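PDB 4FGQ: periplasmic protein from Legionella pneumophila subsp. pneumophila, which probably acts as a calcium-dependent periplasmic protease, LapG, of the bacterial transglutaminase-like cysteine proteinase family. Local coordinates for residues 49-54 with 142-147; 92-97 with 107-112; 125-128 with 133-136. All coordinates share one frame; numbering follows the deposited sequence.

Contact 1: 49-54 with 142-147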
loop_
_atom_site.group_PDB
_atom_site.type_symbol
_atom_site.label_atom_id
_atom_site.label_comp_id
_atom_site.label_asym_id
_atom_site.label_seq_id
_atom_site.Cartn_x
_atom_site.Cartn_y
_atom_site.Cartn_z
ATOM N N LYS A 49 0.401 3.320 12.206
ATOM C CA LYS A 49 -0.926 3.905 12.066
ATOM C C LYS A 49 -1.446 3.882 10.625
ATOM O O LYS A 49 -2.642 3.701 10.404
ATOM C CB LYS A 49 -0.975 5.304 12.697
ATOM C CG LYS A 49 -0.854 5.240 14.209
ATOM C CD LYS A 49 -0.980 6.613 14.862
ATOM C CE LYS A 49 -0.828 6.498 16.379
ATOM N NZ LYS A 49 -0.902 7.818 17.080
ATOM N N VAL A 50 -0.569 4.021 9.631
ATOM C CA VAL A 50 -1.021 3.838 8.254
ATOM C C VAL A 50 -1.425 2.378 8.063
ATOM O O VAL A 50 -2.469 2.064 7.461
ATOM C CB VAL A 50 0.062 4.248 7.238
ATOM C CG1 VAL A 50 -0.379 3.884 5.803
ATOM C CG2 VAL A 50 0.313 5.739 7.350
ATOM N N ASN A 51 -0.618 1.476 8.610
ATOM C CA ASN A 51 -0.921 0.042 8.508
ATOM C C ASN A 51 -2.281 -0.293 9.129
ATOM O O ASN A 51 -3.136 -0.907 8.481
ATOM C CB ASN A 51 0.191 -0.779 9.170
ATOM C CG ASN A 51 0.212 -2.222 8.713
ATOM O OD1 ASN A 51 0.086 -2.518 7.514
ATOM N ND2 ASN A 51 0.387 -3.139 9.673
ATOM N N SER A 52 -2.488 0.126 10.373
ATOM C CA SER A 52 -3.719 -0.206 11.099
ATOM C C SER A 52 -4.952 0.502 10.534
ATOM O O SER A 52 -6.057 -0.072 10.514
ATOM C CB SER A 52 -3.553 0.054 12.604
ATOM O OG SER A 52 -3.396 1.439 12.902
ATOM N N PHE A 53 -4.772 1.736 10.058
ATOM C CA PHE A 53 -5.886 2.472 9.457
ATOM C C PHE A 53 -6.423 1.704 8.267
ATOM O O PHE A 53 -7.625 1.470 8.163
ATOM C CB PHE A 53 -5.456 3.875 8.997
ATOM C CG PHE A 53 -6.588 4.683 8.395
ATOM C CD1 PHE A 53 -7.474 5.367 9.203
ATOM C CD2 PHE A 53 -6.751 4.756 7.019
ATOM C CE1 PHE A 53 -8.518 6.109 8.646
ATOM C CE2 PHE A 53 -7.789 5.486 6.460
ATOM C CZ PHE A 53 -8.673 6.166 7.272
ATOM N N PHE A 54 -5.535 1.322 7.359
ATOM C CA PHE A 54 -6.017 0.644 6.156
ATOM C C PHE A 54 -6.404 -0.800 6.387
ATOM O O PHE A 54 -7.228 -1.331 5.649
ATOM C CB PHE A 54 -5.028 0.827 5.000
ATOM C CG PHE A 54 -5.061 2.216 4.456
ATOM C CD1 PHE A 54 -6.224 2.696 3.882
ATOM C CD2 PHE A 54 -3.986 3.078 4.612
ATOM C CE1 PHE A 54 -6.310 3.994 3.412
ATOM C CE2 PHE A 54 -4.065 4.388 4.134
ATOM C CZ PHE A 54 -5.231 4.840 3.534
ATOM N N SER A 142 -1.732 -8.229 11.616
ATOM C CA SER A 142 -1.761 -6.874 12.165
ATOM C C SER A 142 -0.397 -6.376 12.599
ATOM O O SER A 142 -0.163 -5.177 12.618
ATOM C CB SER A 142 -2.720 -6.772 13.345
ATOM O OG SER A 142 -4.066 -6.672 12.902
ATOM N N LYS A 143 0.481 -7.291 12.986
ATOM C CA LYS A 143 1.813 -6.896 13.427
ATOM C C LYS A 143 2.707 -6.554 12.245
ATOM O O LYS A 143 2.636 -7.184 11.187
ATOM C CB LYS A 143 2.470 -8.015 14.228
ATOM C CG LYS A 143 1.791 -8.343 15.554
ATOM C CD LYS A 143 2.553 -9.466 16.237
ATOM C CE LYS A 143 1.807 -10.018 17.434
ATOM N NZ LYS A 143 2.420 -11.304 17.881
ATOM N N ILE A 144 3.548 -5.547 12.441
ATOM C CA ILE A 144 4.639 -5.280 11.514
ATOM C C ILE A 144 5.842 -6.096 11.996
ATOM O O ILE A 144 6.366 -5.884 13.104
ATOM C CB ILE A 144 4.962 -3.774 11.464
ATOM C CG1 ILE A 144 3.760 -3.008 10.889
ATOM C CG2 ILE A 144 6.227 -3.516 10.636
ATOM C CD1 ILE A 144 3.919 -1.480 10.941
ATOM N N LEU A 145 6.280 -7.034 11.159
ATOM C CA LEU A 145 7.281 -8.022 11.534
ATOM C C LEU A 145 8.437 -7.981 10.540
ATOM O O LEU A 145 8.233 -7.681 9.362
ATOM C CB LEU A 145 6.659 -9.432 11.524
ATOM C CG LEU A 145 5.604 -9.680 12.609
ATOM C CD1 LEU A 145 4.829 -10.972 12.351
ATOM C CD2 LEU A 145 6.250 -9.713 13.988
ATOM N N LYS A 146 9.633 -8.300 11.023
ATOM C CA LYS A 146 10.812 -8.391 10.170
ATOM C C LYS A 146 10.653 -9.506 9.151
ATOM O O LYS A 146 9.942 -10.484 9.394
ATOM C CB LYS A 146 12.058 -8.676 11.015
ATOM C CG LYS A 146 12.692 -7.448 11.643
ATOM C CD LYS A 146 13.860 -7.818 12.562
ATOM C CE LYS A 146 13.382 -8.442 13.875
ATOM N NZ LYS A 146 13.175 -9.913 13.784
ATOM N N ALA A 147 11.338 -9.381 8.018
ATOM C CA ALA A 147 11.273 -10.420 6.992
ATOM C C ALA A 147 11.599 -11.824 7.516
ATOM O O ALA A 147 10.933 -12.787 7.140
ATOM C CB ALA A 147 12.175 -10.070 5.809
HETATM O O HOH W 1 1.160 -5.900 9.104
#
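The carboxamide of N51 overlaps the side chain of I144, and the two side chains run antiparallel, each reaching toward the other's backbone. The amide nitrogen does most of the touching: N51 ND2 sits 3.6 Å from I144 CG1, while I144 CD1 runs back toward the helix and stops 4.2 Å from N51 CB. N51 can reach this far because its CG stands anti to the backbone N (chi1 -160°), carrying the amide clear of the helix. On the other side, the extended chi2 of I144 (174°) sends CD1 straight on from CG1 across the base of the asparagine.

No direct hydrogen bond spans the two segments. N51 ND2 also lies 3.6 Å from S142 O, but that is a loose approach. Instead the amide donates to a water 2.9 Å from ND2. The same water is 2.9 Å from K143 O and may donate to it, though it has more acceptors nearby than protons to give. At the other end of the amide, OD1 accepts a hydrogen bond from NZ of K93, which helps fix which way the group is flipped and leaves the NH2 turned to the loop.

This small contact lies away from the calcium-binding residues, where helix 43-55 faces the loop leading into strand 145-146. V50 and F54 of that helix pack on helix 86-100, and N51 and I144 both touch L137 of strand 135-137. Just beyond, L145 pairs with I136, adding strand 145-146 at the margin of the antiparallel sheet.

Contact 2: 92-97 with 107-112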
loop_
_atom_site.group_PDB
_atom_site.type_symbol
_atom_site.label_atom_id
_atom_site.label_comp_id
_atom_site.label_asym_id
_atom_site.label_seq_id
_atom_site.Cartn_x
_atom_site.Cartn_y
_atom_site.Cartn_z
ATOM N N ILE A 92 -2.208 1.605 -1.399
ATOM C CA ILE A 92 -2.657 2.791 -0.681
ATOM C C ILE A 92 -1.790 3.068 0.552
ATOM O O ILE A 92 -1.534 4.229 0.885
ATOM C CB ILE A 92 -4.187 2.793 -0.375
ATOM C CG1 ILE A 92 -4.598 4.148 0.207
ATOM C CG2 ILE A 92 -4.565 1.658 0.565
ATOM C CD1 ILE A 92 -6.088 4.452 0.081
ATOM N N LYS A 93 -1.305 2.016 1.207
ATOM C CA LYS A 93 -0.383 2.212 2.324
ATOM C C LYS A 93 0.884 2.914 1.854
ATOM O O LYS A 93 1.386 3.820 2.528
ATOM C CB LYS A 93 -0.031 0.879 2.983
ATOM C CG LYS A 93 -1.162 0.293 3.829
ATOM C CD LYS A 93 -0.772 -1.085 4.351
ATOM C CE LYS A 93 -1.977 -1.819 4.954
ATOM N NZ LYS A 93 -1.562 -3.182 5.431
ATOM N N TYR A 94 1.399 2.478 0.706
ATOM C CA TYR A 94 2.598 3.068 0.121
ATOM C C TYR A 94 2.401 4.564 -0.137
ATOM O O TYR A 94 3.170 5.390 0.352
ATOM C CB TYR A 94 2.992 2.343 -1.175
ATOM C CG TYR A 94 4.003 3.118 -2.003
ATOM C CD1 TYR A 94 5.349 3.143 -1.654
ATOM C CD2 TYR A 94 3.598 3.849 -3.114
ATOM C CE1 TYR A 94 6.281 3.874 -2.424
ATOM C CE2 TYR A 94 4.499 4.580 -3.866
ATOM C CZ TYR A 94 5.835 4.592 -3.519
ATOM O OH TYR A 94 6.713 5.325 -4.286
ATOM N N PHE A 95 1.373 4.922 -0.898
ATOM C CA PHE A 95 1.187 6.332 -1.243
ATOM C C PHE A 95 0.924 7.192 -0.013
ATOM O O PHE A 95 1.364 8.344 0.067
ATOM C CB PHE A 95 0.090 6.508 -2.300
ATOM C CG PHE A 95 0.562 6.218 -3.691
ATOM C CD1 PHE A 95 1.480 7.061 -4.310
ATOM C CD2 PHE A 95 0.110 5.097 -4.376
ATOM C CE1 PHE A 95 1.934 6.803 -5.600
ATOM C CE2 PHE A 95 0.557 4.827 -5.667
ATOM C CZ PHE A 95 1.472 5.679 -6.281
ATOM N N THR A 96 0.239 6.625 0.966
ATOM C CA THR A 96 -0.095 7.384 2.163
ATOM C C THR A 96 1.160 7.632 2.997
ATOM O O THR A 96 1.362 8.732 3.507
ATOM C CB THR A 96 -1.157 6.660 2.992
ATOM O OG1 THR A 96 -2.337 6.508 2.196
ATOM C CG2 THR A 96 -1.518 7.465 4.237
ATOM N N LEU A 97 2.020 6.618 3.101
ATOM C CA LEU A 97 3.283 6.784 3.831
ATOM C C LEU A 97 4.193 7.811 3.168
ATOM O O LEU A 97 4.844 8.599 3.857
ATOM C CB LEU A 97 3.989 5.439 4.027
ATOM C CG LEU A 97 3.335 4.656 5.181
ATOM C CD1 LEU A 97 3.652 3.167 5.064
ATOM C CD2 LEU A 97 3.813 5.206 6.550
ATOM N N LEU A 107 10.555 2.455 0.833
ATOM C CA LEU A 107 9.320 1.692 0.717
ATOM C C LEU A 107 9.272 0.945 -0.596
ATOM O O LEU A 107 9.456 1.533 -1.660
ATOM C CB LEU A 107 8.112 2.626 0.807
ATOM C CG LEU A 107 7.937 3.354 2.143
ATOM C CD1 LEU A 107 6.946 4.485 1.989
ATOM C CD2 LEU A 107 7.451 2.372 3.200
ATOM N N ARG A 108 9.026 -0.359 -0.528
ATOM C CA ARG A 108 8.870 -1.137 -1.751
ATOM C C ARG A 108 7.682 -2.045 -1.632
ATOM O O ARG A 108 7.628 -2.880 -0.729
ATOM C CB ARG A 108 10.130 -1.954 -2.041
ATOM C CG ARG A 108 11.333 -1.095 -2.374
ATOM C CD ARG A 108 12.532 -1.906 -2.777
ATOM N NE ARG A 108 13.706 -1.044 -2.934
ATOM C CZ ARG A 108 14.937 -1.487 -3.182
ATOM N NH1 ARG A 108 15.165 -2.787 -3.303
ATOM N NH2 ARG A 108 15.937 -0.625 -3.297
ATOM N N ILE A 109 6.714 -1.859 -2.526
ATOM C CA ILE A 109 5.578 -2.755 -2.598
ATOM C C ILE A 109 6.117 -4.098 -3.079
ATOM O O ILE A 109 6.834 -4.163 -4.086
ATOM C CB ILE A 109 4.524 -2.214 -3.571
ATOM C CG1 ILE A 109 4.045 -0.824 -3.116
ATOM C CG2 ILE A 109 3.355 -3.192 -3.694
ATOM C CD1 ILE A 109 3.285 -0.035 -4.210
ATOM N N THR A 110 5.792 -5.178 -2.367
ATOM C CA THR A 110 6.471 -6.454 -2.596
ATOM C C THR A 110 5.509 -7.568 -2.963
ATOM O O THR A 110 4.584 -7.863 -2.212
ATOM C CB THR A 110 7.238 -6.903 -1.342
ATOM O OG1 THR A 110 8.199 -5.900 -0.999
ATOM C CG2 THR A 110 7.976 -8.218 -1.590
ATOM N N TYR A 111 5.768 -8.198 -4.100
ATOM C CA TYR A 111 4.994 -9.348 -4.554
ATOM C C TYR A 111 5.736 -10.585 -4.077
ATOM O O TYR A 111 6.907 -10.795 -4.421
ATOM C CB TYR A 111 4.918 -9.302 -6.070
ATOM C CG TYR A 111 4.158 -10.415 -6.770
ATOM C CD1 TYR A 111 2.879 -10.202 -7.244
ATOM C CD2 TYR A 111 4.757 -11.631 -7.033
ATOM C CE1 TYR A 111 2.196 -11.193 -7.929
ATOM C CE2 TYR A 111 4.087 -12.622 -7.712
ATOM C CZ TYR A 111 2.806 -12.398 -8.152
ATOM O OH TYR A 111 2.134 -13.390 -8.838
ATOM N N ALA A 112 5.060 -11.399 -3.274
ATOM C CA ALA A 112 5.688 -12.558 -2.664
ATOM C C ALA A 112 4.853 -13.811 -2.911
ATOM O O ALA A 112 3.644 -13.735 -3.119
ATOM C CB ALA A 112 5.874 -12.332 -1.162
#
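The Y94 ring meets L107 at its edge: L107 CB lies in the ring plane, 3.7 Å from CD1. I109 lies crosswise to the tyrosine side chain, its CD1 neither squarely over the ring nor at its edge, 3.9 Å from Y94 CG, and its CG1 just as close to Y94 CB. Within the helix, Y94 CD2 is set over the centre of one face of the F95 ring, 3.8 Å above its plane. With CG anti to the backbone N (chi1 165°), the Y94 ring swings out between helix and strand, where L107 and I109 can both touch it. One turn further on, L97 adds a second point of contact, its CB 3.7 Å from L107 CD1.

This is a helix laid against an antiparallel sheet, consistent with the papain-like fold of clan CA. Helix 92-97 and strand 107-112 run antiparallel (178°), with their axes 9.1 Å apart, so the chain turns back and enters the sheet beneath the helix it has just left. All four touching residues are buried, and the interface between the segments is apolar. The polar end of Y94 is looked after elsewhere: OH hydrogen-bonds to S104 OG and to the backbone N of A161. I109 also borders the calcium region, its side chain about 6 Å from that of E87, a calcium ligand of this protein, although no calcium is bound to this chain.

Contact 3: 125-128 with 133-136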
loop_
_atom_site.group_PDB
_atom_site.type_symbol
_atom_site.label_atom_id
_atom_site.label_comp_id
_atom_site.label_asym_id
_atom_site.label_seq_id
_atom_site.Cartn_x
_atom_site.Cartn_y
_atom_site.Cartn_z
ATOM N N SER A 125 6.881 -3.462 1.977
ATOM C CA SER A 125 8.115 -3.631 2.736
ATOM C C SER A 125 8.749 -2.285 3.052
ATOM O O SER A 125 8.899 -1.437 2.171
ATOM C CB SER A 125 9.118 -4.475 1.936
ATOM O OG SER A 125 8.649 -5.808 1.770
ATOM N N PHE A 126 9.121 -2.085 4.309
ATOM C CA PHE A 126 9.797 -0.856 4.719
ATOM C C PHE A 126 11.237 -1.196 5.038
ATOM O O PHE A 126 11.494 -2.096 5.838
ATOM C CB PHE A 126 9.116 -0.268 5.960
ATOM C CG PHE A 126 9.949 0.767 6.667
ATOM C CD1 PHE A 126 10.003 2.070 6.200
ATOM C CD2 PHE A 126 10.696 0.429 7.794
ATOM C CE1 PHE A 126 10.783 3.021 6.843
ATOM C CE2 PHE A 126 11.467 1.377 8.442
ATOM C CZ PHE A 126 11.516 2.672 7.967
ATOM N N TYR A 127 12.178 -0.491 4.413
ATOM C CA TYR A 127 13.584 -0.753 4.625
ATOM C C TYR A 127 14.210 0.366 5.449
ATOM O O TYR A 127 14.330 1.492 4.953
ATOM C CB TYR A 127 14.306 -0.826 3.273
ATOM C CG TYR A 127 13.990 -2.065 2.463
ATOM C CD1 TYR A 127 12.807 -2.169 1.747
ATOM C CD2 TYR A 127 14.885 -3.120 2.411
ATOM C CE1 TYR A 127 12.526 -3.306 0.994
ATOM C CE2 TYR A 127 14.607 -4.259 1.667
ATOM C CZ TYR A 127 13.431 -4.338 0.968
ATOM O OH TYR A 127 13.172 -5.471 0.227
ATOM N N PRO A 128 14.623 0.070 6.698
ATOM C CA PRO A 128 15.348 1.059 7.512
ATOM C C PRO A 128 16.571 1.627 6.782
ATOM O O PRO A 128 16.824 2.828 6.866
ATOM C CB PRO A 128 15.799 0.246 8.730
ATOM C CG PRO A 128 14.772 -0.827 8.851
ATOM C CD PRO A 128 14.399 -1.190 7.429
ATOM N N GLU A 133 17.282 -5.601 6.936
ATOM C CA GLU A 133 16.147 -6.492 6.847
ATOM C C GLU A 133 14.859 -5.661 6.861
ATOM O O GLU A 133 14.679 -4.825 7.746
ATOM C CB GLU A 133 16.179 -7.403 8.061
ATOM C CG GLU A 133 15.079 -8.407 8.117
ATOM C CD GLU A 133 15.266 -9.376 9.259
ATOM O OE1 GLU A 133 16.147 -9.158 10.122
ATOM O OE2 GLU A 133 14.523 -10.360 9.293
ATOM N N PRO A 134 13.962 -5.880 5.884
ATOM C CA PRO A 134 12.771 -5.028 5.820
ATOM C C PRO A 134 11.685 -5.440 6.805
ATOM O O PRO A 134 11.670 -6.588 7.259
ATOM C CB PRO A 134 12.276 -5.215 4.381
ATOM C CG PRO A 134 12.757 -6.587 4.002
ATOM C CD PRO A 134 14.072 -6.774 4.717
ATOM N N LEU A 135 10.827 -4.485 7.151
ATOM C CA LEU A 135 9.669 -4.721 8.006
ATOM C C LEU A 135 8.463 -4.877 7.091
ATOM O O LEU A 135 8.318 -4.130 6.118
ATOM C CB LEU A 135 9.478 -3.534 8.938
ATOM C CG LEU A 135 10.672 -3.202 9.826
ATOM C CD1 LEU A 135 10.279 -2.122 10.842
ATOM C CD2 LEU A 135 11.172 -4.443 10.525
ATOM N N ILE A 136 7.603 -5.850 7.393
ATOM C CA ILE A 136 6.512 -6.205 6.500
ATOM C C ILE A 136 5.166 -5.662 6.981
ATOM O O ILE A 136 4.682 -6.019 8.064
ATOM C CB ILE A 136 6.408 -7.743 6.340
ATOM C CG1 ILE A 136 7.740 -8.345 5.871
ATOM C CG2 ILE A 136 5.288 -8.084 5.382
ATOM C CD1 ILE A 136 8.197 -7.855 4.512
#
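Y127 and P134 extend alongside each other, and P134 puts its CB over one face of the tyrosine. The fit is nearly central: P134 CB stands 3.6 Å from the Y127 ring centroid and only 9° off the normal, a CH-pi contact, with CG also close to CE2 and CZ. Y127 CG sits beside the backbone N (chi1 -72°), which puts one face of the ring against P134, just ahead of strand 135-137. R108 makes a cation-pi contact with the same tyrosine.

F126 and L135 share one face of the sheet, S125 and I136 the opposite one. On the first, L135 CD1 approaches the F126 ring obliquely, 4.0 Å from CD2, while V43 and L47 of helix 43-55 pack on the phenylalanine. On the second, I136 CD1 folds in to 3.5 Å from S125 OG, whose polar partner is T110 OG1.

The backbone holds the register. F126 N to L135 O and L135 N to F126 O are both 2.8 Å, the reciprocal pair of a hydrogen-bonded antiparallel bridge. S125 with I136 is the adjacent non-hydrogen-bonded pair, where S125 CA makes a CA-H...O contact of 3.4 Å with L135 O. Two antiparallel strands that follow each other in the chain, 119-126 and 135-137, form a beta hairpin in this sheet.

Going from the N terminus, helix 43-55 opens contact 1, which stays open while the chain makes the other two. Contact 2 closes first: helix 86-100 ends, nine residues separate the segments, and strand 107-112 returns along the helix. Contact 3 follows in series, closing the short hairpin loop between 125-128 and 133-136. Only then does 142-147 come back to 49-54 and close contact 1 around both; no loops cross. Strand 107-114 joins contacts 2 and 3 directly, since R108 pairs with S125 through the backbone. Contacts 1 and 2 set helices 43-55 and 86-100 against the antiparallel sheet, and contact 3 pairs two of its strands.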